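PDB 7CU9: tube-forming protein in Mycobacterial Envelpe, TiME, which probably forms a tubular channel across the mycobacterial envelope that may serve in protein secretion. Local coordinates for residues N20-P25 and H80-A85; Q37-D42 and I52-V57; L163-C168 and P175-L180. All coordinates share one frame; numbering follows the deposited sequence. Where two conformers were deposited one is given.

Contact 1: residues N20-P25 and H80-A85; sequences NIVGAP and HLVKQA
His80 lays one face of its imidazole over the methyl of Ala24, and this is the principal touch between N20-P25 and H80-A85. The CB of Ala24 stands 3.8 Å from the centroid of the His80 ring and 26° off the ring normal, which defines a CH-pi contact over the face. The methyl is offset toward the rim: Ala24 CB comes to 3.5 Å of His80 NE2, against 4.1 Å to His80 CG. With CG of His80 anti to its carbonyl carbon (chi1 -68°), the ring lies beside the backbone N and faces the loop that follows the helix. Val22 makes the second part of the contact. Its CG1 meets Val82 CG2 at 3.9 Å, the two valines pointing opposite ways and overlapping side by side, while Val22 CG2 approaches the His80 ring obliquely at 4.4 Å from ND1. No hydrogen bond links the segments. Between Val22 and Ala24 the chain leaves the helix at Gly23, with positive phi (68°), and Ala24 follows over the imidazole. Leu180 of helix 174-185 also packs on Val82. Such packing of helices 15-22 and 174-185 on one face of an antiparallel sheet gives the layered alpha/beta construction of this PknH-like extracellular domain.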
loop_
_atom_site.group_PDB
_atom_site.type_symbol
_atom_site.label_atom_id
_atom_site.label_comp_id
_atom_site.label_asym_id
_atom_site.label_seq_id
_atom_site.Cartn_x
_atom_site.Cartn_y
_atom_site.Cartn_z
ATOM N N ASN B 20 4.554 -8.351 -4.740
ATOM C CA ASN B 20 4.207 -7.744 -6.050
ATOM C C ASN B 20 2.797 -7.149 -6.006
ATOM O O ASN B 20 2.563 -6.143 -6.699
ATOM C CB ASN B 20 4.326 -8.751 -7.194
ATOM C CG ASN B 20 5.766 -9.082 -7.520
ATOM O OD1 ASN B 20 6.683 -8.367 -7.113
ATOM N ND2 ASN B 20 5.973 -10.159 -8.257
ATOM N N ILE B 21 1.883 -7.760 -5.248
ATOM C CA ILE B 21 0.453 -7.337 -5.193
ATOM C C ILE B 21 0.294 -6.122 -4.268
ATOM O O ILE B 21 -0.430 -5.195 -4.660
ATOM C CB ILE B 21 -0.441 -8.520 -4.778
ATOM C CG1 ILE B 21 -0.478 -9.575 -5.885
ATOM C CG2 ILE B 21 -1.838 -8.049 -4.397
ATOM C CD1 ILE B 21 -1.023 -10.906 -5.441
ATOM N N VAL B 22 0.894 -6.130 -3.076
ATOM C CA VAL B 22 0.714 -5.023 -2.084
ATOM C C VAL B 22 1.655 -3.857 -2.413
ATOM O O VAL B 22 1.400 -2.750 -1.902
ATOM C CB VAL B 22 0.887 -5.487 -0.623
ATOM C CG1 VAL B 22 -0.119 -6.567 -0.265
ATOM C CG2 VAL B 22 2.301 -5.932 -0.295
ATOM N N GLY B 23 2.694 -4.086 -3.219
ATOM C CA GLY B 23 3.697 -3.059 -3.570
ATOM C C GLY B 23 4.554 -2.671 -2.379
ATOM O O GLY B 23 4.733 -1.462 -2.133
ATOM N N ALA B 24 5.045 -3.661 -1.636
ATOM C CA ALA B 24 5.943 -3.472 -0.478
ATOM C C ALA B 24 6.716 -4.760 -0.228
ATOM O O ALA B 24 6.280 -5.839 -0.632
ATOM C CB ALA B 24 5.149 -3.061 0.737
ATOM N N PRO B 25 7.884 -4.689 0.445
ATOM C CA PRO B 25 8.644 -5.893 0.778
ATOM C C PRO B 25 7.833 -6.833 1.682
ATOM O O PRO B 25 7.199 -6.374 2.615
ATOM C CB PRO B 25 9.889 -5.351 1.499
ATOM C CG PRO B 25 9.996 -3.925 1.010
ATOM C CD PRO B 25 8.564 -3.459 0.882
ATOM N N HIS B 80 3.124 -4.586 6.907
ATOM C CA HIS B 80 2.179 -5.275 5.990
ATOM C C HIS B 80 2.025 -6.705 6.506
ATOM O O HIS B 80 3.064 -7.349 6.770
ATOM C CB HIS B 80 2.650 -5.205 4.524
ATOM C CG HIS B 80 2.617 -3.833 3.932
ATOM N ND1 HIS B 80 1.533 -3.358 3.231
ATOM C CD2 HIS B 80 3.539 -2.842 3.913
ATOM C CE1 HIS B 80 1.783 -2.131 2.811
ATOM N NE2 HIS B 80 3.012 -1.794 3.219
ATOM N N LEU B 81 0.786 -7.157 6.711
ATOM C CA LEU B 81 0.471 -8.574 7.008
ATOM C C LEU B 81 -0.616 -9.018 6.032
ATOM O O LEU B 81 -1.601 -8.278 5.844
ATOM C CB LEU B 81 0.028 -8.764 8.461
ATOM C CG LEU B 81 -0.280 -10.211 8.852
ATOM C CD1 LEU B 81 0.058 -10.481 10.309
ATOM C CD2 LEU B 81 -1.735 -10.562 8.573
ATOM N N VAL B 82 -0.414 -10.179 5.421
ATOM C CA VAL B 82 -1.329 -10.733 4.391
ATOM C C VAL B 82 -1.601 -12.190 4.749
ATOM O O VAL B 82 -0.643 -12.943 4.983
ATOM C CB VAL B 82 -0.741 -10.592 2.979
ATOM C CG1 VAL B 82 -1.639 -11.224 1.929
ATOM C CG2 VAL B 82 -0.467 -9.134 2.651
ATOM N N LYS B 83 -2.869 -12.575 4.777
ATOM C CA LYS B 83 -3.250 -13.968 5.085
ATOM C C LYS B 83 -4.157 -14.480 3.967
ATOM O O LYS B 83 -4.936 -13.700 3.395
ATOM C CB LYS B 83 -3.894 -14.048 6.469
ATOM C CG LYS B 83 -4.049 -15.452 7.033
ATOM C CD LYS B 83 -4.460 -15.417 8.473
ATOM C CE LYS B 83 -4.648 -16.781 9.087
ATOM N NZ LYS B 83 -4.843 -16.682 10.551
ATOM N N GLN B 84 -4.025 -15.765 3.673
ATOM C CA GLN B 84 -4.825 -16.475 2.651
ATOM C C GLN B 84 -5.295 -17.806 3.229
ATOM O O GLN B 84 -4.527 -18.436 3.977
ATOM C CB GLN B 84 -3.969 -16.760 1.425
ATOM C CG GLN B 84 -3.479 -15.517 0.715
ATOM C CD GLN B 84 -2.453 -15.912 -0.312
ATOM O OE1 GLN B 84 -2.775 -16.463 -1.362
ATOM N NE2 GLN B 84 -1.191 -15.680 0.014
ATOM N N ALA B 85 -6.505 -18.226 2.872
ATOM C CA ALA B 85 -7.032 -19.563 3.211
ATOM C C ALA B 85 -7.855 -20.056 2.028
ATOM O O ALA B 85 -8.665 -19.280 1.506
ATOM C CB ALA B 85 -7.851 -19.516 4.476
#

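Contact 2: residues Q37-D42 and I52-V57; sequences QAFSVD and IGLPEV
Leu54 puts its CD2 methyl between two side chains of Q37-D42, meeting the ring of Phe39 and the amide end of Gln37. The distance from Leu54 CD2 to Phe39 CE2 is 3.9 Å, an oblique approach to the ring by a side chain set roughly perpendicular to that of Phe39. Gln37 has more of its surface buried here. Its CB packs on the ring of Pro55 at 3.8 Å from CD, and CG anti to its own backbone N (chi1 177°) starts an extended chain that brings NE2 over one face of the Phe39 ring, toward its rim. There NE2 of Gln37 lies 3.5 Å above the ring plane and donates to Phe39 O at 3.0 Å. That bond is nearly straight (164°) and lies in the amide plane of the glutamine, although the donor is tilted 35° from the carbonyl plane. NE2 of Gln37 also bonds to Asn47 OD1, its strongest polar partner. Across the segments the polar link is a water, which donates to Gln37 OE1 at 2.8 Å and accepts from Glu56 N at 3.0 Å, in the first turn of the helix whose N-cap position is Leu54. The contact thus joins edge strand 39-41, paired with strand 113-118, to helix 55-58, with helix 47-50 touching both Phe39 and Leu54.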
loop_
_atom_site.group_PDB
_atom_site.type_symbol
_atom_site.label_atom_id
_atom_site.label_comp_id
_atom_site.label_asym_id
_atom_site.label_seq_id
_atom_site.Cartn_x
_atom_site.Cartn_y
_atom_site.Cartn_z
ATOM N N GLN B 37 -7.685 -21.481 14.878
ATOM C CA GLN B 37 -8.143 -20.239 15.539
ATOM C C GLN B 37 -7.221 -19.974 16.728
ATOM O O GLN B 37 -7.243 -20.780 17.673
ATOM C CB GLN B 37 -9.605 -20.355 15.956
ATOM C CG GLN B 37 -10.067 -19.111 16.698
ATOM C CD GLN B 37 -11.562 -18.915 16.734
ATOM O OE1 GLN B 37 -12.303 -19.361 15.861
ATOM N NE2 GLN B 37 -12.015 -18.200 17.751
ATOM N N ALA B 38 -6.445 -18.893 16.657
ATOM C CA ALA B 38 -5.382 -18.545 17.627
ATOM C C ALA B 38 -5.825 -17.351 18.481
ATOM O O ALA B 38 -4.959 -16.541 18.873
ATOM C CB ALA B 38 -4.100 -18.261 16.887
ATOM N N PHE B 39 -7.121 -17.263 18.782
ATOM C CA PHE B 39 -7.714 -16.145 19.562
ATOM C C PHE B 39 -9.100 -16.525 20.086
ATOM O O PHE B 39 -9.726 -17.480 19.587
ATOM C CB PHE B 39 -7.844 -14.900 18.679
ATOM C CG PHE B 39 -8.880 -15.054 17.595
ATOM C CD1 PHE B 39 -10.204 -14.716 17.826
ATOM C CD2 PHE B 39 -8.538 -15.569 16.353
ATOM C CE1 PHE B 39 -11.166 -14.889 16.844
ATOM C CE2 PHE B 39 -9.499 -15.735 15.370
ATOM C CZ PHE B 39 -10.810 -15.399 15.617
ATOM N N SER B 40 -9.586 -15.749 21.056
ATOM C CA SER B 40 -11.019 -15.628 21.410
ATOM C C SER B 40 -11.423 -14.157 21.278
ATOM O O SER B 40 -10.540 -13.286 21.368
ATOM C CB SER B 40 -11.300 -16.156 22.792
ATOM O OG SER B 40 -10.638 -15.368 23.766
ATOM N N VAL B 41 -12.704 -13.908 21.036
ATOM C CA VAL B 41 -13.288 -12.541 20.955
ATOM C C VAL B 41 -14.352 -12.426 22.052
ATOM O O VAL B 41 -15.034 -13.427 22.317
ATOM C CB VAL B 41 -13.836 -12.268 19.541
ATOM C CG1 VAL B 41 -14.943 -13.227 19.137
ATOM C CG2 VAL B 41 -14.289 -10.837 19.387
ATOM N N ASP B 42 -14.480 -11.257 22.684
ATOM C CA ASP B 42 -15.485 -11.042 23.760
ATOM C C ASP B 42 -16.892 -11.150 23.167
ATOM O O ASP B 42 -17.755 -11.788 23.799
ATOM C CB ASP B 42 -15.298 -9.692 24.451
ATOM C CG ASP B 42 -14.100 -9.633 25.379
ATOM O OD1 ASP B 42 -13.572 -10.707 25.736
ATOM O OD2 ASP B 42 -13.710 -8.508 25.744
ATOM N N ILE B 52 -9.433 -15.169 9.346
ATOM C CA ILE B 52 -9.812 -16.104 8.249
ATOM C C ILE B 52 -9.143 -17.464 8.484
ATOM O O ILE B 52 -8.259 -17.575 9.356
ATOM C CB ILE B 52 -9.443 -15.495 6.882
ATOM C CG1 ILE B 52 -7.936 -15.261 6.735
ATOM C CG2 ILE B 52 -10.225 -14.207 6.657
ATOM C CD1 ILE B 52 -7.511 -14.974 5.321
ATOM N N GLY B 53 -9.573 -18.474 7.729
ATOM C CA GLY B 53 -9.060 -19.854 7.837
ATOM C C GLY B 53 -9.471 -20.527 9.135
ATOM O O GLY B 53 -8.671 -21.329 9.650
ATOM N N LEU B 54 -10.679 -20.256 9.636
ATOM C CA LEU B 54 -11.123 -20.732 10.975
ATOM C C LEU B 54 -11.679 -22.150 10.899
ATOM O O LEU B 54 -12.391 -22.509 9.966
ATOM C CB LEU B 54 -12.181 -19.783 11.534
ATOM C CG LEU B 54 -11.742 -18.331 11.664
ATOM C CD1 LEU B 54 -12.907 -17.484 12.145
ATOM C CD2 LEU B 54 -10.539 -18.192 12.590
ATOM N N PRO B 55 -11.415 -22.983 11.927
ATOM C CA PRO B 55 -11.987 -24.327 11.990
ATOM C C PRO B 55 -13.517 -24.383 11.892
ATOM O O PRO B 55 -14.026 -25.242 11.197
ATOM C CB PRO B 55 -11.517 -24.831 13.367
ATOM C CG PRO B 55 -10.236 -24.079 13.614
ATOM C CD PRO B 55 -10.503 -22.704 13.046
ATOM N N GLU B 56 -14.244 -23.478 12.554
ATOM C CA GLU B 56 -15.726 -23.590 12.585
ATOM C C GLU B 56 -16.276 -23.300 11.184
ATOM O O GLU B 56 -17.364 -23.784 10.861
ATOM C CB GLU B 56 -16.332 -22.719 13.688
ATOM C CG GLU B 56 -16.496 -21.254 13.354
ATOM C CD GLU B 56 -17.367 -20.557 14.385
ATOM O OE1 GLU B 56 -16.933 -20.477 15.554
ATOM O OE2 GLU B 56 -18.492 -20.159 14.040
ATOM N N VAL B 57 -15.528 -22.556 10.373
ATOM C CA VAL B 57 -15.915 -22.260 8.967
ATOM C C VAL B 57 -15.563 -23.458 8.076
ATOM O O VAL B 57 -16.464 -23.948 7.390
ATOM C CB VAL B 57 -15.261 -20.957 8.478
ATOM C CG1 VAL B 57 -15.448 -20.760 6.984
ATOM C CG2 VAL B 57 -15.802 -19.763 9.255
HETATM O O HOH W 1 -13.202 -21.760 14.801
#

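Contact 3: residues L163-C168 and P175-L180; sequences LQAKVC and PAVNVL
Val177 rests its CG2 methyl over the short side chain of Ala165 and against the strand backbone there. That methyl comes to 3.4 Å of Ala165 O and 3.7 Å of Ala165 CB, van der Waals contact with both the carbonyl and the methyl of the alanine. In Val177 a chi1 of 80° sets CG1 between the backbone N and the carbonyl carbon and leaves CG2 anti to N, directed at the strand. The complementary bump is Val167, whose CG2 packs 3.7 Å from Val177 CB and equally close to Val177 CA. A methyl of Val167 thus lies alongside the stem of Val177, while the Val177 methyl passes on to Ala165. Leu180, one turn further along the helix, reaches back with CD2 to 3.9 Å of Ala165 CB, so the alanine methyl is met by both Val177 and Leu180. The second branch of Val167 faces the helix too, with CG1 at 4.2 Å from Ala176 CB. The axes of 163-168 and 175-180 approach to 7.6 Å and run near antiparallel, at 150°, so that the helix face of Ala176, Val177 and Leu180 lies along Ala165 and Val167. On the strand's other face Lys166 pairs with Asp51. No hydrogen bond joins the two segments, and the touching side chains are all aliphatic and buried; this chemistry is consistent with an association held mainly by shape fit and burial of apolar surface.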
loop_
_atom_site.group_PDB
_atom_site.type_symbol
_atom_site.label_atom_id
_atom_site.label_comp_id
_atom_site.label_asym_id
_atom_site.label_seq_id
_atom_site.Cartn_x
_atom_site.Cartn_y
_atom_site.Cartn_z
ATOM N N LEU B 163 -12.642 -19.369 -0.589
ATOM C CA LEU B 163 -11.332 -18.715 -0.378
ATOM C C LEU B 163 -11.526 -17.451 0.453
ATOM O O LEU B 163 -12.600 -16.814 0.404
ATOM C CB LEU B 163 -10.635 -18.477 -1.717
ATOM C CG LEU B 163 -11.241 -17.419 -2.629
ATOM C CD1 LEU B 163 -10.690 -16.039 -2.307
ATOM C CD2 LEU B 163 -10.980 -17.745 -4.096
ATOM N N GLN B 164 -10.509 -17.137 1.236
ATOM C CA GLN B 164 -10.489 -15.920 2.069
ATOM C C GLN B 164 -9.120 -15.279 1.908
ATOM O O GLN B 164 -8.119 -16.004 1.798
ATOM C CB GLN B 164 -10.785 -16.253 3.527
ATOM C CG GLN B 164 -12.176 -16.821 3.754
ATOM C CD GLN B 164 -12.434 -16.951 5.233
ATOM O OE1 GLN B 164 -11.776 -17.728 5.920
ATOM N NE2 GLN B 164 -13.364 -16.158 5.743
ATOM N N ALA B 165 -9.094 -13.956 1.898
ATOM C CA ALA B 165 -7.839 -13.185 1.914
ATOM C C ALA B 165 -8.024 -11.978 2.820
ATOM O O ALA B 165 -9.149 -11.470 2.944
ATOM C CB ALA B 165 -7.443 -12.792 0.519
ATOM N N LYS B 166 -6.928 -11.566 3.443
ATOM C CA LYS B 166 -6.888 -10.454 4.412
ATOM C C LYS B 166 -5.601 -9.680 4.149
ATOM O O LYS B 166 -4.537 -10.315 4.094
ATOM C CB LYS B 166 -6.951 -11.022 5.830
ATOM C CG LYS B 166 -6.788 -10.020 6.960
ATOM C CD LYS B 166 -6.739 -10.684 8.315
ATOM C CE LYS B 166 -5.378 -11.270 8.631
ATOM N NZ LYS B 166 -5.336 -11.883 9.977
ATOM N N VAL B 167 -5.712 -8.369 3.961
ATOM C CA VAL B 167 -4.540 -7.460 3.829
ATOM C C VAL B 167 -4.637 -6.422 4.944
ATOM O O VAL B 167 -5.640 -5.692 4.977
ATOM C CB VAL B 167 -4.465 -6.815 2.438
ATOM C CG1 VAL B 167 -3.368 -5.763 2.385
ATOM C CG2 VAL B 167 -4.260 -7.862 1.350
ATOM N N CYS B 168 -3.635 -6.407 5.825
ATOM C CA CYS B 168 -3.550 -5.518 7.006
ATOM C C CYS B 168 -2.434 -4.503 6.767
ATOM O O CYS B 168 -1.335 -4.904 6.343
ATOM C CB CYS B 168 -3.251 -6.297 8.277
ATOM S SG CYS B 168 -4.515 -7.518 8.721
ATOM N N PRO B 175 -7.801 -2.467 -2.282
ATOM C CA PRO B 175 -7.378 -2.771 -3.647
ATOM C C PRO B 175 -6.485 -4.020 -3.716
ATOM O O PRO B 175 -6.694 -4.861 -4.579
ATOM C CB PRO B 175 -6.640 -1.490 -4.055
ATOM C CG PRO B 175 -7.356 -0.416 -3.278
ATOM C CD PRO B 175 -7.600 -1.053 -1.924
ATOM N N ALA B 176 -5.521 -4.151 -2.804
ATOM C CA ALA B 176 -4.581 -5.297 -2.781
ATOM C C ALA B 176 -5.338 -6.594 -2.477
ATOM O O ALA B 176 -5.056 -7.609 -3.134
ATOM C CB ALA B 176 -3.475 -5.069 -1.785
ATOM N N VAL B 177 -6.279 -6.585 -1.538
ATOM C CA VAL B 177 -6.960 -7.860 -1.168
ATOM C C VAL B 177 -7.810 -8.320 -2.360
ATOM O O VAL B 177 -7.930 -9.548 -2.578
ATOM C CB VAL B 177 -7.743 -7.759 0.155
ATOM C CG1 VAL B 177 -9.096 -7.080 0.009
ATOM C CG2 VAL B 177 -7.901 -9.135 0.786
ATOM N N ASN B 178 -8.332 -7.389 -3.156
ATOM C CA ASN B 178 -9.127 -7.729 -4.368
ATOM C C ASN B 178 -8.199 -8.306 -5.442
ATOM O O ASN B 178 -8.575 -9.313 -6.066
ATOM C CB ASN B 178 -9.925 -6.530 -4.876
ATOM C CG ASN B 178 -11.073 -6.186 -3.955
ATOM O OD1 ASN B 178 -11.458 -6.995 -3.111
ATOM N ND2 ASN B 178 -11.607 -4.985 -4.093
ATOM N N VAL B 179 -7.022 -7.711 -5.650
ATOM C CA VAL B 179 -6.041 -8.259 -6.632
ATOM C C VAL B 179 -5.646 -9.670 -6.174
ATOM O O VAL B 179 -5.619 -10.589 -7.011
ATOM C CB VAL B 179 -4.806 -7.353 -6.790
ATOM C CG1 VAL B 179 -3.715 -8.043 -7.589
ATOM C CG2 VAL B 179 -5.166 -6.019 -7.426
ATOM N N LEU B 180 -5.365 -9.834 -4.883
ATOM C CA LEU B 180 -4.904 -11.120 -4.299
ATOM C C LEU B 180 -5.991 -12.185 -4.480
ATOM O O LEU B 180 -5.663 -13.277 -4.960
ATOM C CB LEU B 180 -4.565 -10.906 -2.823
ATOM C CG LEU B 180 -4.171 -12.157 -2.038
ATOM C CD1 LEU B 180 -3.034 -12.913 -2.721
ATOM C CD2 LEU B 180 -3.802 -11.792 -0.612
#

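Contacts 1 and 3 are neighbours in the buried interior, their centres 8 Å apart, and share the sheet: Leu81 O probably bonds to Cys168 N, and Ala85 O to Gln164 N. Helices 15-22 and 174-185 cover the same face there, with Val82 CG1 of contact 1 only 3.4 Å from Leu180 CD2 of contact 3, and each contact also touches the second subunit. Contact 2 is partly buried, lies about 21 Å from contact 1 and about 18 Å from contact 3 between centres, and meets no other chain. It is tied to the strands through Ile52 and the Gly53 N to Gln164 OE1 bond. Its amide and bridging water contrast with the aliphatic packing of contact 3 and the CH-pi touch of contact 1.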